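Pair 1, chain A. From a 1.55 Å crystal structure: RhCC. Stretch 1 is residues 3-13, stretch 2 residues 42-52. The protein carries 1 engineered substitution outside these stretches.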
# COMPACT_ATOMS: atom_id res chain seq x y z
N TRP A 3 5.26 3.42 7.71
CA TRP A 3 5.43 4.63 6.89
C TRP A 3 6.29 4.39 5.67
O TRP A 3 7.35 3.76 5.75
CB TRP A 3 6.07 5.76 7.69
CG TRP A 3 5.23 6.43 8.71
CD1 TRP A 3 4.59 5.85 9.78
CD2 TRP A 3 4.99 7.83 8.81
NE1 TRP A 3 3.93 6.82 10.51
CE2 TRP A 3 4.16 8.04 9.93
CE3 TRP A 3 5.36 8.93 8.03
CZ2 TRP A 3 3.72 9.31 10.31
CZ3 TRP A 3 4.93 10.20 8.41
CH2 TRP A 3 4.11 10.37 9.53
N GLU A 4 5.85 4.92 4.54
CA GLU A 4 6.66 4.97 3.34
C GLU A 4 6.92 6.41 2.98
O GLU A 4 5.98 7.17 2.84
CB GLU A 4 5.95 4.30 2.18
CG GLU A 4 5.83 2.81 2.26
CD GLU A 4 4.97 2.30 1.13
OE1 GLU A 4 3.77 2.66 1.08
OE2 GLU A 4 5.50 1.58 0.26
N ILE A 5 8.18 6.77 2.79
CA ILE A 5 8.51 8.12 2.35
C ILE A 5 9.30 8.05 1.06
O ILE A 5 10.43 7.58 1.02
CB ILE A 5 9.29 8.88 3.46
CG1 ILE A 5 8.44 8.90 4.74
CG2 ILE A 5 9.64 10.29 3.00
CD1 ILE A 5 9.06 9.61 5.91
N PHE A 6 8.65 8.48 -0.02
CA PHE A 6 9.23 8.49 -1.36
C PHE A 6 9.84 9.84 -1.64
O PHE A 6 9.13 10.83 -1.68
CB PHE A 6 8.16 8.18 -2.40
CG PHE A 6 7.53 6.83 -2.26
CD1 PHE A 6 8.07 5.73 -2.91
CD2 PHE A 6 6.35 6.67 -1.53
CE1 PHE A 6 7.47 4.49 -2.82
CE2 PHE A 6 5.75 5.43 -1.42
CZ PHE A 6 6.31 4.33 -2.06
N THR A 7 11.16 9.89 -1.83
CA THR A 7 11.89 11.16 -2.01
C THR A 7 12.69 11.24 -3.31
O THR A 7 13.06 10.21 -3.86
CB THR A 7 12.91 11.39 -0.87
OG1 THR A 7 14.01 10.49 -1.05
CG2 THR A 7 12.28 11.17 0.49
N PRO A 8 12.98 12.46 -3.78
CA PRO A 8 14.02 12.59 -4.80
C PRO A 8 15.27 11.87 -4.32
O PRO A 8 15.55 11.92 -3.12
CB PRO A 8 14.26 14.10 -4.88
CG PRO A 8 12.98 14.71 -4.45
CD PRO A 8 12.39 13.77 -3.42
N GLU A 9 15.98 11.22 -5.23
CA GLU A 9 17.22 10.53 -4.89
C GLU A 9 18.13 11.42 -4.07
O GLU A 9 18.32 12.58 -4.40
CB GLU A 9 17.96 10.08 -6.14
CG GLU A 9 17.76 8.64 -6.53
CD GLU A 9 18.81 8.19 -7.52
OE1 GLU A 9 18.98 8.86 -8.56
OE2 GLU A 9 19.50 7.18 -7.24
N ASN A 10 18.66 10.87 -2.98
CA ASN A 10 19.69 11.52 -2.16
C ASN A 10 19.21 12.78 -1.43
O ASN A 10 20.02 13.57 -0.94
CB ASN A 10 20.93 11.84 -3.02
CG ASN A 10 21.41 10.63 -3.82
OD1 ASN A 10 21.61 10.71 -5.04
ND2 ASN A 10 21.58 9.50 -3.15
N ALA A 11 17.89 12.96 -1.32
CA ALA A 11 17.35 14.10 -0.59
C ALA A 11 17.79 14.12 0.87
O ALA A 11 18.09 15.18 1.43
CB ALA A 11 15.81 14.11 -0.66
N PHE A 12 17.81 12.93 1.49
CA PHE A 12 18.13 12.80 2.91
C PHE A 12 19.42 12.04 3.17
O PHE A 12 19.68 10.99 2.57
CB PHE A 12 17.00 12.09 3.66
CG PHE A 12 15.70 12.85 3.66
CD1 PHE A 12 15.68 14.23 3.74
CD2 PHE A 12 14.50 12.17 3.63
CE1 PHE A 12 14.48 14.91 3.76
CE2 PHE A 12 13.30 12.84 3.66
CZ PHE A 12 13.28 14.22 3.71
N THR A 13 20.22 12.56 4.10
CA THR A 13 21.41 11.87 4.59
C THR A 13 20.99 10.78 5.57
O THR A 13 19.86 10.78 6.05
CB THR A 13 22.37 12.83 5.31
OG1 THR A 13 21.74 13.35 6.48
CG2 THR A 13 22.80 13.97 4.39
N LEU A 42 10.07 3.46 6.00
CA LEU A 42 10.84 3.00 4.86
C LEU A 42 11.11 4.18 3.92
O LEU A 42 10.17 4.79 3.40
CB LEU A 42 10.09 1.88 4.11
CG LEU A 42 9.56 0.70 4.94
CD1 LEU A 42 8.90 -0.34 4.05
CD2 LEU A 42 10.68 0.07 5.76
N PHE A 43 12.38 4.52 3.75
CA PHE A 43 12.77 5.57 2.81
C PHE A 43 13.05 5.01 1.43
O PHE A 43 13.84 4.08 1.26
CB PHE A 43 14.01 6.32 3.32
CG PHE A 43 13.74 7.13 4.54
CD1 PHE A 43 13.22 8.41 4.42
CD2 PHE A 43 13.99 6.63 5.80
CE1 PHE A 43 12.93 9.16 5.53
CE2 PHE A 43 13.72 7.38 6.93
CZ PHE A 43 13.20 8.66 6.79
N LYS A 44 12.39 5.59 0.43
CA LYS A 44 12.49 5.07 -0.92
C LYS A 44 12.96 6.19 -1.84
O LYS A 44 12.20 7.11 -2.16
CB LYS A 44 11.14 4.46 -1.35
CG LYS A 44 10.74 3.25 -0.49
CD LYS A 44 9.29 2.82 -0.69
CE LYS A 44 8.97 1.53 0.04
NZ LYS A 44 7.68 0.98 -0.47
N ASP A 45 14.23 6.13 -2.23
CA ASP A 45 14.81 7.08 -3.15
C ASP A 45 14.26 6.85 -4.56
O ASP A 45 14.32 5.73 -5.08
CB ASP A 45 16.34 6.98 -3.15
CG ASP A 45 16.98 7.97 -2.18
OD1 ASP A 45 16.25 8.71 -1.50
OD2 ASP A 45 18.23 7.99 -2.11
N MET A 46 13.69 7.90 -5.15
CA MET A 46 13.17 7.82 -6.50
C MET A 46 14.07 8.55 -7.47
O MET A 46 14.30 9.76 -7.31
CB MET A 46 11.76 8.40 -6.58
CG MET A 46 10.77 7.73 -5.66
SD MET A 46 10.46 6.00 -6.09
CE MET A 46 9.61 6.13 -7.66
N PRO A 47 14.60 7.84 -8.47
CA PRO A 47 15.39 8.48 -9.53
C PRO A 47 14.60 9.56 -10.27
O PRO A 47 13.37 9.52 -10.28
CB PRO A 47 15.73 7.32 -10.47
CG PRO A 47 15.67 6.10 -9.61
CD PRO A 47 14.60 6.37 -8.59
N LYS A 48 15.31 10.51 -10.87
CA LYS A 48 14.66 11.49 -11.74
C LYS A 48 13.82 10.78 -12.81
O LYS A 48 14.12 9.65 -13.22
CB LYS A 48 15.70 12.41 -12.40
CG LYS A 48 16.39 13.35 -11.44
CD LYS A 48 17.12 14.46 -12.20
CE LYS A 48 17.89 15.37 -11.26
NZ LYS A 48 19.10 14.70 -10.70
N GLU A 49 12.73 11.44 -13.22
CA GLU A 49 11.78 10.92 -14.21
C GLU A 49 11.14 9.60 -13.77
O GLU A 49 10.90 8.71 -14.59
CB GLU A 49 12.46 10.74 -15.57
CG GLU A 49 13.31 11.93 -16.01
CD GLU A 49 12.55 13.24 -15.97
OE1 GLU A 49 11.55 13.37 -16.71
OE2 GLU A 49 12.96 14.14 -15.20
N THR A 50 10.85 9.48 -12.48
CA THR A 50 10.06 8.34 -12.00
C THR A 50 8.81 8.75 -11.21
O THR A 50 7.90 7.96 -11.05
CB THR A 50 10.90 7.36 -11.14
OG1 THR A 50 11.36 7.99 -9.94
CG2 THR A 50 12.10 6.84 -11.94
N MET A 51 8.78 9.98 -10.69
CA MET A 51 7.62 10.48 -9.97
C MET A 51 6.91 11.50 -10.84
O MET A 51 7.46 12.57 -11.09
CB MET A 51 8.00 11.12 -8.62
CG MET A 51 8.81 10.24 -7.67
SD MET A 51 9.22 11.00 -6.07
CE MET A 51 7.67 10.84 -5.17
N TYR A 52 5.71 11.16 -11.30
CA TYR A 52 4.96 12.03 -12.21
C TYR A 52 3.74 12.60 -11.51
O TYR A 52 2.88 11.86 -11.03
CB TYR A 52 4.57 11.26 -13.48
CG TYR A 52 5.75 11.09 -14.39
CD1 TYR A 52 6.76 10.19 -14.07
CD2 TYR A 52 5.90 11.86 -15.54
CE1 TYR A 52 7.87 10.05 -14.86
CE2 TYR A 52 7.02 11.73 -16.34
CZ TYR A 52 8.00 10.82 -15.99
OH TYR A 52 9.13 10.66 -16.77
O HOH W 1 17.58 10.07 0.44

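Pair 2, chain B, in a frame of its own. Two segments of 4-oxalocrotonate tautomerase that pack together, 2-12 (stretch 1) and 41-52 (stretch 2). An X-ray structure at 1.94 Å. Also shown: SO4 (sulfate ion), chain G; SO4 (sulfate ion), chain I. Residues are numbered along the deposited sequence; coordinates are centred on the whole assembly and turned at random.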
# COMPACT_ATOMS: atom_id res chain seq x y z
N VAL B 2 5.58 -14.66 -2.13
CA VAL B 2 5.38 -13.87 -0.92
C VAL B 2 6.10 -12.55 -1.17
O VAL B 2 7.22 -12.54 -1.71
CB VAL B 2 5.99 -14.55 0.33
CG1 VAL B 2 5.93 -13.61 1.53
CG2 VAL B 2 5.22 -15.83 0.65
N VAL B 3 5.47 -11.44 -0.81
CA VAL B 3 6.10 -10.14 -1.00
C VAL B 3 6.32 -9.48 0.35
O VAL B 3 5.40 -9.36 1.15
CB VAL B 3 5.25 -9.18 -1.88
CG1 VAL B 3 5.98 -7.84 -2.07
CG2 VAL B 3 4.95 -9.81 -3.22
N LEU B 4 7.56 -9.08 0.60
CA LEU B 4 7.91 -8.42 1.84
C LEU B 4 8.23 -6.98 1.49
O LEU B 4 9.19 -6.72 0.75
CB LEU B 4 9.15 -9.07 2.45
CG LEU B 4 9.11 -10.60 2.62
CD1 LEU B 4 10.44 -11.09 3.17
CD2 LEU B 4 7.98 -10.98 3.54
N LYS B 5 7.43 -6.04 1.99
CA LYS B 5 7.68 -4.64 1.73
C LYS B 5 8.24 -4.05 3.00
O LYS B 5 7.63 -4.17 4.06
CB LYS B 5 6.39 -3.88 1.33
CG LYS B 5 6.71 -2.47 0.89
CD LYS B 5 5.53 -1.73 0.26
CE LYS B 5 4.60 -1.19 1.32
NZ LYS B 5 3.66 -0.19 0.73
N VAL B 6 9.41 -3.44 2.91
CA VAL B 6 10.05 -2.84 4.07
C VAL B 6 9.97 -1.33 3.97
O VAL B 6 10.49 -0.75 3.01
CB VAL B 6 11.55 -3.23 4.16
CG1 VAL B 6 12.15 -2.68 5.46
CG2 VAL B 6 11.71 -4.75 4.05
N THR B 7 9.33 -0.69 4.93
CA THR B 7 9.25 0.76 4.91
C THR B 7 10.29 1.25 5.90
O THR B 7 10.27 0.88 7.07
CB THR B 7 7.85 1.24 5.30
OG1 THR B 7 6.90 0.72 4.37
CG2 THR B 7 7.78 2.76 5.26
N LEU B 8 11.23 2.06 5.41
CA LEU B 8 12.30 2.60 6.24
C LEU B 8 12.81 3.91 5.65
O LEU B 8 12.56 4.21 4.49
CB LEU B 8 13.47 1.61 6.34
CG LEU B 8 14.31 1.37 5.08
CD1 LEU B 8 15.44 0.41 5.42
CD2 LEU B 8 13.46 0.79 3.94
N LEU B 9 13.55 4.68 6.45
CA LEU B 9 14.08 5.94 5.98
C LEU B 9 15.16 5.69 4.95
O LEU B 9 15.94 4.74 5.09
CB LEU B 9 14.65 6.76 7.14
CG LEU B 9 13.65 7.38 8.11
CD1 LEU B 9 14.40 7.99 9.29
CD2 LEU B 9 12.82 8.46 7.40
N GLU B 10 15.21 6.55 3.94
CA GLU B 10 16.19 6.45 2.87
C GLU B 10 17.59 6.71 3.42
O GLU B 10 17.74 7.41 4.42
CB GLU B 10 15.86 7.47 1.77
CG GLU B 10 16.66 7.30 0.50
CD GLU B 10 16.07 8.06 -0.69
OE1 GLU B 10 16.64 7.97 -1.79
OE2 GLU B 10 15.02 8.73 -0.53
N GLY B 11 18.61 6.13 2.80
CA GLY B 11 19.96 6.39 3.27
C GLY B 11 20.84 5.22 3.64
O GLY B 11 22.07 5.36 3.70
N ARG B 12 20.25 4.06 3.91
CA ARG B 12 21.07 2.91 4.29
C ARG B 12 22.07 2.60 3.18
O ARG B 12 21.76 2.70 1.99
CB ARG B 12 20.18 1.69 4.55
CG ARG B 12 19.17 1.89 5.66
CD ARG B 12 19.82 1.93 7.02
NE ARG B 12 18.83 2.06 8.09
CZ ARG B 12 19.04 1.71 9.36
NH1 ARG B 12 18.08 1.86 10.26
NH2 ARG B 12 20.21 1.19 9.72
N VAL B 41 11.32 -8.89 -2.31
CA VAL B 41 11.47 -7.88 -1.28
C VAL B 41 11.50 -6.52 -1.96
O VAL B 41 12.18 -6.31 -2.97
CB VAL B 41 12.76 -8.06 -0.47
CG1 VAL B 41 12.85 -6.97 0.60
CG2 VAL B 41 12.76 -9.43 0.21
N ILE B 42 10.73 -5.59 -1.40
CA ILE B 42 10.68 -4.24 -1.94
C ILE B 42 11.07 -3.32 -0.81
O ILE B 42 10.53 -3.42 0.31
CB ILE B 42 9.26 -3.87 -2.43
CG1 ILE B 42 8.87 -4.74 -3.62
CG2 ILE B 42 9.23 -2.38 -2.81
CD1 ILE B 42 7.43 -4.53 -4.10
N LEU B 43 12.01 -2.42 -1.08
CA LEU B 43 12.43 -1.47 -0.08
C LEU B 43 11.74 -0.16 -0.43
O LEU B 43 12.03 0.47 -1.45
CB LEU B 43 13.96 -1.30 -0.09
CG LEU B 43 14.75 -2.59 0.17
CD1 LEU B 43 16.24 -2.28 0.27
CD2 LEU B 43 14.29 -3.23 1.47
N TYR B 44 10.78 0.21 0.41
CA TYR B 44 10.05 1.45 0.24
C TYR B 44 10.76 2.45 1.14
O TYR B 44 10.49 2.52 2.32
CB TYR B 44 8.61 1.28 0.70
CG TYR B 44 7.80 2.56 0.72
CD1 TYR B 44 6.74 2.71 1.61
CD2 TYR B 44 8.12 3.63 -0.12
CE1 TYR B 44 6.02 3.90 1.67
CE2 TYR B 44 7.40 4.83 -0.05
CZ TYR B 44 6.35 4.95 0.84
OH TYR B 44 5.63 6.12 0.93
N GLU B 45 11.70 3.21 0.56
CA GLU B 45 12.47 4.17 1.32
C GLU B 45 11.77 5.52 1.33
O GLU B 45 11.48 6.10 0.26
CB GLU B 45 13.87 4.30 0.71
CG GLU B 45 14.69 3.02 0.77
CD GLU B 45 16.04 3.15 0.10
OE1 GLU B 45 16.14 2.96 -1.13
OE2 GLU B 45 17.02 3.47 0.80
N VAL B 46 11.51 6.02 2.52
CA VAL B 46 10.81 7.29 2.63
C VAL B 46 11.76 8.39 3.09
O VAL B 46 12.70 8.15 3.85
CB VAL B 46 9.61 7.19 3.59
CG1 VAL B 46 8.74 6.00 3.17
CG2 VAL B 46 10.08 7.02 5.01
N ARG B 47 11.52 9.59 2.60
CA ARG B 47 12.36 10.71 2.96
C ARG B 47 11.95 11.26 4.31
O ARG B 47 10.84 11.03 4.77
CB ARG B 47 12.30 11.78 1.86
CG ARG B 47 12.79 11.21 0.52
CD ARG B 47 13.30 12.30 -0.40
NE ARG B 47 12.21 13.14 -0.90
CZ ARG B 47 11.41 12.80 -1.90
NH1 ARG B 47 10.45 13.62 -2.30
NH2 ARG B 47 11.58 11.62 -2.52
N ARG B 48 12.86 11.98 4.96
CA ARG B 48 12.55 12.52 6.28
C ARG B 48 11.40 13.50 6.32
O ARG B 48 10.76 13.64 7.36
CB ARG B 48 13.82 13.14 6.88
CG ARG B 48 14.82 12.09 7.36
CD ARG B 48 16.05 12.75 7.96
NE ARG B 48 16.87 11.81 8.71
CZ ARG B 48 17.38 10.69 8.21
NH1 ARG B 48 18.12 9.89 8.97
NH2 ARG B 48 17.14 10.36 6.96
N ASP B 49 11.12 14.19 5.22
CA ASP B 49 9.99 15.13 5.22
C ASP B 49 8.70 14.43 4.77
O ASP B 49 7.73 15.10 4.43
CB ASP B 49 10.30 16.36 4.35
CG ASP B 49 10.44 16.02 2.87
OD1 ASP B 49 10.87 14.89 2.54
OD2 ASP B 49 10.15 16.91 2.03
N GLN B 50 8.68 13.10 4.80
CA GLN B 50 7.49 12.32 4.42
C GLN B 50 7.07 11.34 5.52
O GLN B 50 6.15 10.54 5.33
CB GLN B 50 7.77 11.49 3.18
CG GLN B 50 8.23 12.28 1.97
CD GLN B 50 8.49 11.38 0.79
OE1 GLN B 50 9.12 10.34 0.92
NE2 GLN B 50 8.02 11.80 -0.38
N TRP B 51 7.74 11.39 6.66
CA TRP B 51 7.42 10.46 7.75
C TRP B 51 7.33 11.21 9.05
O TRP B 51 8.21 11.99 9.39
CB TRP B 51 8.50 9.37 7.85
CG TRP B 51 7.91 8.00 8.26
CD1 TRP B 51 6.59 7.72 8.53
CD2 TRP B 51 8.62 6.77 8.41
NE1 TRP B 51 6.44 6.39 8.84
CE2 TRP B 51 7.67 5.78 8.77
CE3 TRP B 51 9.96 6.39 8.27
CZ2 TRP B 51 8.02 4.45 9.00
CZ3 TRP B 51 10.31 5.06 8.50
CH2 TRP B 51 9.34 4.11 8.86
N ALA B 52 6.27 10.94 9.81
CA ALA B 52 6.09 11.64 11.07
C ALA B 52 5.60 10.70 12.17
O ALA B 52 4.90 9.72 11.91
CB ALA B 52 5.11 12.76 10.88
S SO4 G . 1.12 0.47 3.12
O1 SO4 G . 1.58 1.31 2.00
O2 SO4 G . -0.34 0.28 3.05
O3 SO4 G . 1.78 -0.84 3.05
O4 SO4 G . 1.47 1.13 4.39
S SO4 I . 1.58 -2.27 -1.70
O1 SO4 I . 1.37 -2.56 -3.12
O2 SO4 I . 0.36 -1.68 -1.14
O3 SO4 I . 1.88 -3.51 -0.98
O4 SO4 I . 2.70 -1.33 -1.57
O HOH W 2 17.39 3.20 3.44
O HOH W 3 19.35 4.52 0.19

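What backbone arrangement do the two pairs share? In each, two parallel strands lie side by side, their axes approaching to 4.6 Å and their directions differing by 30° in pair 1 and 27° in pair 2; fourteen central residues superpose with an RMSD of 0.8 Å. The hydrogen bonds zigzag in the same register. A:Ile5 N donates to A:Leu42 O (2.9 Å) and A:Lys44 N to A:Ile5 O (2.9 Å); at the matching positions B:Val6 N donates to B:Ile42 O (2.8 Å) and B:Tyr44 N to B:Val6 O (2.8 Å). The ladder closes with A:Glu9 N to A:Met46 O (3.0 Å), a weak bond at 133°, and with B:Glu10 N to B:Val46 O (3.0 Å), better aligned at 156°.

How is the face bearing A:Glu4 and A:Lys44 filled in each pair? In pair 1 these residues form a salt bridge, with A:Lys44 NZ only 2.4 Å from A:Glu4 OE2, a very short hydrogen bond. The extended lysine also runs past A:Phe6, its CD 3.3 Å from A:Phe6 CE1. In pair 2 the lysine is on the first strand instead, as B:Lys5, and B:Tyr44 takes the place of A:Lys44. No carboxylate answers B:Lys5 across the strands; its NZ bonds two sulfate ions, at 2.9 Å to O1 of one (chain G) and 2.7 Å to O4 of the other (chain I).

What packs around the matched positions A:Phe6 and B:Thr7? A:Phe6 supplies the bulk in pair 1, with A:Met46 SD at its ring edge, 4.0 Å from A:Phe6 CD1, and A:Met51 CE 3.9 Å from A:Phe6 CB. Pair 2 moves the aromatic bulk to the second stretch: B:Thr7 stands where A:Phe6 does, and B:Trp51 where A:Met51 does. B:Thr7 CG2 lies over a face of the tryptophan, 4.1 Å from B:Trp51 CZ2, while CD2 of B:Leu9, a neighbor farther along the strand, meets its edge, 3.6 Å from B:Trp51 CE3.

How do the acids at the matched positions A:Asp45 and B:Glu45 serve the loop after the first strand? A:Asp45 OD2 accepts directly from A:Asn10 N (3.0 Å), and its OD1 receives a water bond (2.7 Å) from a molecule that accepts from A:Phe12 N (3.1 Å). B:Glu45 works through water: OE2 accepts from one molecule (2.6 Å) that accepts a hydrogen bond from B:Gly11 N (3.2 Å), and from another (2.7 Å) that also bonds B:Leu9 O (2.7 Å) and B:Arg12 N (3.0 Å).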